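Local coordinates for homoserine dehydrogenase (Thermoplasma acidophilum, PDB 3ING), which probably catalyses the NADP-dependent interconversion of L-aspartate semialdehyde and L-homoserine, a step shared by threonine and methionine biosynthesis, at residues A[3-8]-A[83-88]; A[106-111]-A[133-138]. All coordinates share one frame; numbering follows the deposited sequence. Where two conformers were deposited one is given.

How the contacts relate
Both contacts belong to the Rossmann-type nucleotide-binding domain. Contact 1 is largely buried and joins two neighbouring parallel strands in the middle of its sheet; contact 2 is only partly buried and lies where the helices 97-108 and 119-135 end. Strand 85-88 leads on to helix 97-108, and the two contacts, their centres about 13 Å apart, touch through Met111, which packs on Ala83, Asp84 and Ile8, and through Ala106 against Leu86. Their chemistry differs with place: backbone hydrogen bonds, aliphatic packing and one salt bridge in contact 1, van der Waals packing and a water bridge without a direct hydrogen bond across contact 2.

Contact 1: A[3-8]-A[83-88]; sequences KEIRII and ADLLVD
The guanidinium of Arg6 has the backbone of Ala83 over one face, with Ala83 N 4.3 Å above the plane, while the carboxylate of Asp84 lies at its edge. The grip is side-on: Arg6 NH2 reaches Asp84 OD1 at 3.0 Å and NE makes a longer bond to OD2. Both oxygens lie close to the guanidinium plane, yet the nitrogens meet them from above the carboxylate, the two planes being 47° apart. The bend at chi3 (-59°) places NE toward Asp84 OD2, and the two side chains cross at about a right angle. OD2 uses its anti lone pair for the backbone N of Arg6, 2.8 Å away and nearly straight, and a water ties it to Glu4 O. In return Asp84 N donates to Arg6 O.

Farther on, the strands pair in parallel: Ile8 N donates to Leu85 O at 2.9 Å, and Val87 N to Ile8 O at 2.8 Å. Branched and aliphatic residues suit these positions, since their side chains are buried, under helix 306-321 on one face and beside helix 97-108 and loop residues on the other. Ile7 CG2 lies beside Leu85 CD2, and Ile5 CD1 presses tightly on Leu85 CD1 at 3.5 Å; helix 306-321 covers Ile5, Ile7 and Val87. On the opposite face Ile8 CG2 meets Leu86 CD1 at 3.7 Å, with Leu86 resting on helix 97-108.

Asp84 thus serves both the backbone and the side chain of Arg6, an arrangement that probably stabilises the carboxylate's negative charge and fastens the entrance of strand 85-88 to its neighbour 4-10 in the middle of the Rossmann-type sheet.

Contact 2: A[106-111]-A[133-138]; sequences AFESGM and NQNSKY. With EDO (1,2-ethanediol), chain H.
Phe107 and Asn135 bring the two segments closest, their CA atoms 6.1 Å apart, where both helices finish in Schellman motifs: Gly110, at positive phi, is the C-prime residue, with Met111 N bonded to Ala106 O and Gly110 N to Phe107 O, and Ser136 likewise takes positive phi. A side chain on Gly110 would run into the preceding carbonyl oxygen, which explains the glycine.

Lys137 carries much of the contact with its aliphatic chain. Its CB sits 3.6 Å from Phe107 CD1, approaching the ring obliquely, and the side chains slide past each other in opposite directions. CG and CD lie against Met111 O, and Lys137 CE packs tightly on Gly110 CA at 3.5 Å. The bend at chi4 (-74°) turns NZ back to donate to Asn135 O, 2.7 Å away, at the end of the preceding helix. An alanine in place of Lys137 would probably leave Asn135 O without this donor and open a gap beside Gly110 and Met111 O.

Asn135 CB rests 3.7 Å from Phe107 O. Its side chain crosses that of Glu108 obliquely, the amide meeting Glu108 CG; ND2, hydrogen-bonded to Ser131 O, also shares a water with Glu108 OE2, which forms a salt bridge with Arg104. Polar tips suit this solvent-facing margin, whereas the flat Phe107 ring suits the interior, where its CE1 edge meets Tyr138 O at 3.7 Å. An ethanediol, probably from the crystallisation liquor, lies over one face of the Tyr138 ring and donates to Lys137 O.

Phe107 also packs on Ser131, Ala132 and Val113, so its side chain joins helix 97-108 to helix 119-135 and strand 112-115, while Tyr138 pairs by backbone with Val113 as the chain enters strand 139-140.

Contact 1: A[3-8]-A[83-88]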
ATOM      1  N   LYS A   3      21.297  -8.110   9.256  1.00 52.15           N
ATOM      2  CA  LYS A   3      21.476  -7.924  10.724  1.00 50.22           C
ATOM      3  C   LYS A   3      21.429  -6.441  11.131  1.00 48.43           C
ATOM      4  O   LYS A   3      20.812  -6.110  12.144  1.00 52.09           O
ATOM      5  CB  LYS A   3      22.804  -8.546  11.199  1.00 50.66           C
ATOM      6  N   GLU A   4      22.046  -5.550  10.352  1.00 42.48           N
ATOM      7  CA  GLU A   4      22.207  -4.172  10.789  1.00 40.34           C
ATOM      8  C   GLU A   4      22.357  -3.167   9.650  1.00 37.16           C
ATOM      9  O   GLU A   4      23.078  -3.419   8.681  1.00 39.85           O
ATOM     10  CB  GLU A   4      23.462  -4.116  11.641  1.00 40.32           C
ATOM     11  CG  GLU A   4      23.631  -2.852  12.440  1.00 47.79           C
ATOM     12  CD  GLU A   4      25.063  -2.678  12.950  1.00 58.76           C
ATOM     13  OE1 GLU A   4      26.021  -2.652  12.118  1.00 50.06           O
ATOM     14  OE2 GLU A   4      25.217  -2.537  14.186  1.00 65.37           O
ATOM     15  N   ILE A   5      21.699  -2.020   9.760  1.00 35.46           N
ATOM     16  CA  ILE A   5      21.895  -0.958   8.760  1.00 32.34           C
ATOM     17  C   ILE A   5      22.386   0.270   9.496  1.00 30.85           C
ATOM     18  O   ILE A   5      21.858   0.639  10.544  1.00 32.44           O
ATOM     19  CB  ILE A   5      20.642  -0.703   7.839  1.00 31.51           C
ATOM     20  CG1 ILE A   5      21.046   0.235   6.677  1.00 39.48           C
ATOM     21  CG2 ILE A   5      19.490  -0.143   8.604  1.00 32.50           C
ATOM     22  CD1 ILE A   5      19.982   0.470   5.572  1.00 40.95           C
ATOM     23  N   ARG A   6      23.436   0.875   8.956  1.00 28.69           N
ATOM     24  CA  ARG A   6      24.052   2.029   9.562  1.00 26.99           C
ATOM     25  C   ARG A   6      23.574   3.268   8.825  1.00 28.06           C
ATOM     26  O   ARG A   6      23.685   3.331   7.588  1.00 26.82           O
ATOM     27  CB  ARG A   6      25.551   1.924   9.459  1.00 27.41           C
ATOM     28  CG  ARG A   6      26.180   0.711  10.233  1.00 31.35           C
ATOM     29  CD  ARG A   6      27.589   0.418   9.749  1.00 40.17           C
ATOM     30  NE  ARG A   6      27.583   0.116   8.312  1.00 52.55           N
ATOM     31  CZ  ARG A   6      28.673  -0.043   7.557  1.00 59.81           C
ATOM     32  NH1 ARG A   6      29.894   0.039   8.083  1.00 59.70           N
ATOM     33  NH2 ARG A   6      28.540  -0.296   6.264  1.00 56.57           N
ATOM     34  N   ILE A   7      23.034   4.239   9.571  1.00 26.48           N
ATOM     35  CA  ILE A   7      22.529   5.467   8.944  1.00 23.61           C
ATOM     36  C   ILE A   7      23.158   6.733   9.529  1.00 22.88           C
ATOM     37  O   ILE A   7      23.723   6.757  10.660  1.00 21.52           O
ATOM     38  CB  ILE A   7      20.971   5.573   8.993  1.00 24.74           C
ATOM     39  CG1 ILE A   7      20.504   6.181  10.347  1.00 27.17           C
ATOM     40  CG2 ILE A   7      20.348   4.206   8.651  1.00 21.26           C
ATOM     41  CD1 ILE A   7      19.066   6.365  10.481  1.00 26.84           C
ATOM     42  N   ILE A   8      23.090   7.773   8.708  1.00 22.99           N
ATOM     43  CA  ILE A   8      23.459   9.112   9.103  1.00 23.72           C
ATOM     44  C   ILE A   8      22.188   9.930   8.959  1.00 22.97           C
ATOM     45  O   ILE A   8      21.526   9.874   7.920  1.00 20.95           O
ATOM     46  CB  ILE A   8      24.576   9.694   8.214  1.00 23.79           C
ATOM     47  CG1 ILE A   8      25.933   9.032   8.556  1.00 26.19           C
ATOM     48  CG2 ILE A   8      24.649  11.183   8.413  1.00 25.07           C
ATOM     49  CD1 ILE A   8      27.018   9.215   7.453  1.00 27.09           C
ATOM     50  N   ALA A  83      28.713   4.153   6.716  1.00 26.45           N
ATOM     51  CA  ALA A  83      27.258   4.083   6.808  1.00 28.00           C
ATOM     52  C   ALA A  83      26.722   3.528   5.489  1.00 27.29           C
ATOM     53  O   ALA A  83      27.384   3.591   4.461  1.00 28.99           O
ATOM     54  CB  ALA A  83      26.666   5.457   7.068  1.00 19.86           C
ATOM     55  N   ASP A  84      25.509   3.012   5.530  1.00 26.15           N
ATOM     56  CA  ASP A  84      24.848   2.492   4.338  1.00 24.26           C
ATOM     57  C   ASP A  84      23.880   3.507   3.711  1.00 24.71           C
ATOM     58  O   ASP A  84      23.559   3.412   2.527  1.00 22.50           O
ATOM     59  CB  ASP A  84      24.055   1.303   4.789  1.00 27.10           C
ATOM     60  CG  ASP A  84      24.947   0.276   5.496  1.00 32.51           C
ATOM     61  OD1 ASP A  84      25.873  -0.206   4.816  1.00 30.38           O
ATOM     62  OD2 ASP A  84      24.755   0.003   6.699  1.00 28.56           O
ATOM     63  N   LEU A  85      23.424   4.459   4.517  1.00 22.16           N
ATOM     64  CA  LEU A  85      22.312   5.305   4.130  1.00 24.15           C
ATOM     65  C   LEU A  85      22.341   6.661   4.806  1.00 21.20           C
ATOM     66  O   LEU A  85      22.654   6.762   5.998  1.00 22.16           O
ATOM     67  CB  LEU A  85      21.064   4.510   4.530  1.00 27.76           C
ATOM     68  CG  LEU A  85      19.613   4.805   4.243  1.00 39.62           C
ATOM     69  CD1 LEU A  85      18.820   3.460   4.187  1.00 32.77           C
ATOM     70  CD2 LEU A  85      19.087   5.702   5.317  1.00 38.12           C
ATOM     71  N   LEU A  86      22.045   7.712   4.035  0.50 22.52           N
ATOM     72  CA  LEU A  86      21.874   9.059   4.559  0.50 21.30           C
ATOM     73  C   LEU A  86      20.386   9.384   4.572  0.50 21.64           C
ATOM     74  O   LEU A  86      19.676   9.086   3.608  0.50 21.44           O
ATOM     75  CB  LEU A  86      22.598  10.108   3.708  0.50 25.09           C
ATOM     76  CG  LEU A  86      22.222  11.562   4.076  0.50 25.54           C
ATOM     77  CD1 LEU A  86      23.127  12.139   5.185  0.50 25.46           C
ATOM     78  CD2 LEU A  86      22.239  12.426   2.842  0.50 30.01           C
ATOM     79  N   VAL A  87      19.917   9.962   5.676  1.00 20.73           N
ATOM     80  CA  VAL A  87      18.531  10.354   5.822  1.00 22.06           C
ATOM     81  C   VAL A  87      18.473  11.886   5.925  1.00 23.43           C
ATOM     82  O   VAL A  87      19.132  12.499   6.772  1.00 22.18           O
ATOM     83  CB  VAL A  87      17.904   9.721   7.062  1.00 24.11           C
ATOM     84  CG1 VAL A  87      16.392  10.121   7.154  1.00 22.48           C
ATOM     85  CG2 VAL A  87      18.120   8.205   7.066  1.00 21.67           C
ATOM     86  N   ASP A  88      17.711  12.494   5.020  1.00 22.62           N
ATOM     87  CA  ASP A  88      17.543  13.947   4.967  1.00 23.41           C
ATOM     88  C   ASP A  88      16.217  14.381   5.546  1.00 22.25           C
ATOM     89  O   ASP A  88      15.182  14.192   4.923  1.00 19.50           O
ATOM     90  CB  ASP A  88      17.631  14.428   3.523  1.00 22.75           C
ATOM     91  CG  ASP A  88      17.549  15.936   3.391  1.00 20.62           C
ATOM     92  OD1 ASP A  88      17.572  16.605   4.426  1.00 22.02           O
ATOM     93  OD2 ASP A  88      17.487  16.454   2.232  1.00 23.20           O
TER
HETATM   94  O   HOH W   1      25.449  -2.619   7.478  1.00 43.54           O

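Contact 2: A[106-111]-A[133-138]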
ATOM      1  N   ALA A 106      26.642  11.788  -0.593  1.00 20.30           N
ATOM      2  CA  ALA A 106      26.236  10.491  -0.051  1.00 19.65           C
ATOM      3  C   ALA A 106      26.475   9.363  -1.050  1.00 21.03           C
ATOM      4  O   ALA A 106      27.110   8.361  -0.713  1.00 21.92           O
ATOM      5  CB  ALA A 106      24.777  10.512   0.385  1.00 19.82           C
ATOM      6  N   PHE A 107      25.960   9.523  -2.272  1.00 21.07           N
ATOM      7  CA  PHE A 107      26.069   8.499  -3.301  1.00 22.10           C
ATOM      8  C   PHE A 107      27.500   8.160  -3.604  1.00 22.97           C
ATOM      9  O   PHE A 107      27.838   6.986  -3.802  1.00 21.09           O
ATOM     10  CB  PHE A 107      25.427   8.925  -4.626  1.00 24.04           C
ATOM     11  CG  PHE A 107      23.962   9.168  -4.572  1.00 17.44           C
ATOM     12  CD1 PHE A 107      23.109   8.385  -3.796  1.00 17.34           C
ATOM     13  CD2 PHE A 107      23.414  10.128  -5.383  1.00 20.20           C
ATOM     14  CE1 PHE A 107      21.760   8.616  -3.784  1.00 22.88           C
ATOM     15  CE2 PHE A 107      22.076  10.365  -5.406  1.00 18.14           C
ATOM     16  CZ  PHE A 107      21.226   9.612  -4.601  1.00 20.71           C
ATOM     17  N   GLU A 108      28.337   9.194  -3.709  1.00 24.12           N
ATOM     18  CA  GLU A 108      29.731   8.999  -4.023  1.00 22.14           C
ATOM     19  C   GLU A 108      30.451   8.354  -2.864  1.00 27.61           C
ATOM     20  O   GLU A 108      31.496   7.775  -3.058  1.00 26.22           O
ATOM     21  CB  GLU A 108      30.424  10.331  -4.371  1.00 23.97           C
ATOM     22  CG  GLU A 108      29.876  10.940  -5.663  1.00 26.03           C
ATOM     23  CD  GLU A 108      30.496  12.274  -6.055  1.00 29.94           C
ATOM     24  OE1 GLU A 108      31.165  12.915  -5.220  1.00 28.57           O
ATOM     25  OE2 GLU A 108      30.254  12.683  -7.208  1.00 27.39           O
ATOM     26  N   SER A 109      29.911   8.486  -1.655  1.00 28.55           N
ATOM     27  CA  SER A 109      30.504   7.883  -0.485  1.00 31.12           C
ATOM     28  C   SER A 109      30.011   6.464  -0.260  1.00 31.30           C
ATOM     29  O   SER A 109      30.245   5.921   0.804  1.00 35.23           O
ATOM     30  CB  SER A 109      30.137   8.683   0.756  1.00 31.47           C
ATOM     31  OG  SER A 109      30.729   9.967   0.747  1.00 43.02           O
ATOM     32  N   GLY A 110      29.267   5.895  -1.199  1.00 28.87           N
ATOM     33  CA  GLY A 110      28.800   4.515  -1.050  1.00 28.08           C
ATOM     34  C   GLY A 110      27.485   4.346  -0.310  1.00 27.06           C
ATOM     35  O   GLY A 110      27.151   3.240   0.148  1.00 28.42           O
HETATM   36  N   MSE A 111      26.706   5.416  -0.217  1.00 23.82           N
HETATM   37  CA  MSE A 111      25.484   5.358   0.526  1.00 24.11           C
HETATM   38  C   MSE A 111      24.260   5.516  -0.350  1.00 24.79           C
HETATM   39  O   MSE A 111      24.311   6.179  -1.402  1.00 24.43           O
HETATM   40  CB  MSE A 111      25.468   6.465   1.568  1.00 23.91           C
HETATM   41  CG  MSE A 111      26.603   6.415   2.547  1.00 27.18           C
HETATM   42 SE   MSE A 111      26.366   7.735   3.924  0.75 27.11          SE
HETATM   43  CE  MSE A 111      27.147   8.912   3.482  1.00 28.94           C
ATOM     44  N   ASN A 133      22.301   7.085 -10.544  0.70 27.89           N
ATOM     45  CA  ASN A 133      22.630   6.149 -11.609  0.70 28.49           C
ATOM     46  C   ASN A 133      24.137   5.917 -11.714  0.70 29.10           C
ATOM     47  O   ASN A 133      24.595   4.787 -11.636  0.70 29.56           O
ATOM     48  CB  ASN A 133      22.112   6.645 -12.951  0.70 29.26           C
ATOM     49  CG  ASN A 133      22.448   5.687 -14.088  0.70 36.76           C
ATOM     50  OD1 ASN A 133      21.934   4.570 -14.145  0.70 41.18           O
ATOM     51  ND2 ASN A 133      23.325   6.120 -14.989  0.70 50.16           N
ATOM     52  N   GLN A 134      24.900   6.997 -11.822  1.00 26.96           N
ATOM     53  CA  GLN A 134      26.334   6.910 -12.038  1.00 28.65           C
ATOM     54  C   GLN A 134      27.039   6.182 -10.906  1.00 28.06           C
ATOM     55  O   GLN A 134      28.116   5.617 -11.079  1.00 27.82           O
ATOM     56  CB  GLN A 134      26.932   8.321 -12.183  1.00 28.77           C
ATOM     57  CG  GLN A 134      26.692   8.970 -13.548  1.00 41.66           C
ATOM     58  CD  GLN A 134      27.126  10.442 -13.590  1.00 59.70           C
ATOM     59  OE1 GLN A 134      27.856  10.909 -12.704  1.00 69.70           O
ATOM     60  NE2 GLN A 134      26.674  11.178 -14.619  1.00 56.02           N
ATOM     61  N   ASN A 135      26.473   6.254  -9.718  1.00 26.34           N
ATOM     62  CA  ASN A 135      27.099   5.636  -8.567  1.00 25.06           C
ATOM     63  C   ASN A 135      26.444   4.337  -8.193  1.00 24.57           C
ATOM     64  O   ASN A 135      26.862   3.704  -7.238  1.00 23.15           O
ATOM     65  CB  ASN A 135      27.086   6.616  -7.388  1.00 26.28           C
ATOM     66  CG  ASN A 135      28.039   7.752  -7.574  1.00 25.56           C
ATOM     67  OD1 ASN A 135      29.251   7.598  -7.383  1.00 28.70           O
ATOM     68  ND2 ASN A 135      27.502   8.932  -7.889  1.00 25.50           N
ATOM     69  N   SER A 136      25.442   3.912  -8.964  1.00 25.97           N
ATOM     70  CA  SER A 136      24.669   2.683  -8.673  1.00 27.29           C
ATOM     71  C   SER A 136      24.041   2.678  -7.267  1.00 26.87           C
ATOM     72  O   SER A 136      24.111   1.695  -6.509  1.00 23.85           O
ATOM     73  CB  SER A 136      25.509   1.422  -8.895  1.00 29.08           C
ATOM     74  OG  SER A 136      25.942   1.352 -10.252  1.00 31.53           O
ATOM     75  N   LYS A 137      23.396   3.784  -6.936  1.00 23.17           N
ATOM     76  CA  LYS A 137      22.733   3.896  -5.643  1.00 23.08           C
ATOM     77  C   LYS A 137      21.296   4.215  -5.870  1.00 24.06           C
ATOM     78  O   LYS A 137      20.865   4.408  -7.023  1.00 25.21           O
ATOM     79  CB  LYS A 137      23.370   4.963  -4.764  1.00 21.60           C
ATOM     80  CG  LYS A 137      24.817   4.777  -4.514  1.00 29.62           C
ATOM     81  CD  LYS A 137      25.087   3.551  -3.701  1.00 27.84           C
ATOM     82  CE  LYS A 137      26.549   3.403  -3.437  1.00 42.47           C
ATOM     83  NZ  LYS A 137      27.282   2.966  -4.655  1.00 52.65           N
ATOM     84  N   TYR A 138      20.548   4.237  -4.762  1.00 22.53           N
ATOM     85  CA  TYR A 138      19.107   4.485  -4.765  1.00 24.43           C
ATOM     86  C   TYR A 138      18.728   5.611  -3.855  1.00 22.94           C
ATOM     87  O   TYR A 138      19.455   5.910  -2.914  1.00 22.34           O
ATOM     88  CB  TYR A 138      18.353   3.243  -4.258  1.00 26.81           C
ATOM     89  CG  TYR A 138      18.587   2.022  -5.105  1.00 27.32           C
ATOM     90  CD1 TYR A 138      17.877   1.829  -6.285  1.00 37.10           C
ATOM     91  CD2 TYR A 138      19.540   1.088  -4.768  1.00 40.02           C
ATOM     92  CE1 TYR A 138      18.088   0.711  -7.087  1.00 39.51           C
ATOM     93  CE2 TYR A 138      19.764  -0.030  -5.576  1.00 39.67           C
ATOM     94  CZ  TYR A 138      19.028  -0.211  -6.723  1.00 41.88           C
ATOM     95  OH  TYR A 138      19.244  -1.306  -7.533  1.00 45.61           O
TER
HETATM   96  C1  EDO H 331      20.721   2.137  -9.137  1.00 51.18           C
HETATM   97  O1  EDO H 331      21.407   3.351  -9.460  1.00 45.42           O
HETATM   98  C2  EDO H 331      21.010   1.088 -10.193  1.00 57.11           C
HETATM   99  O2  EDO H 331      21.992   0.177  -9.683  1.00 60.15           O
HETATM  100  O   HOH W   2      30.081   4.903  -5.167  1.00 49.09           O
HETATM  101  O   HOH W   3      28.047  11.758  -8.819  1.00 42.14           O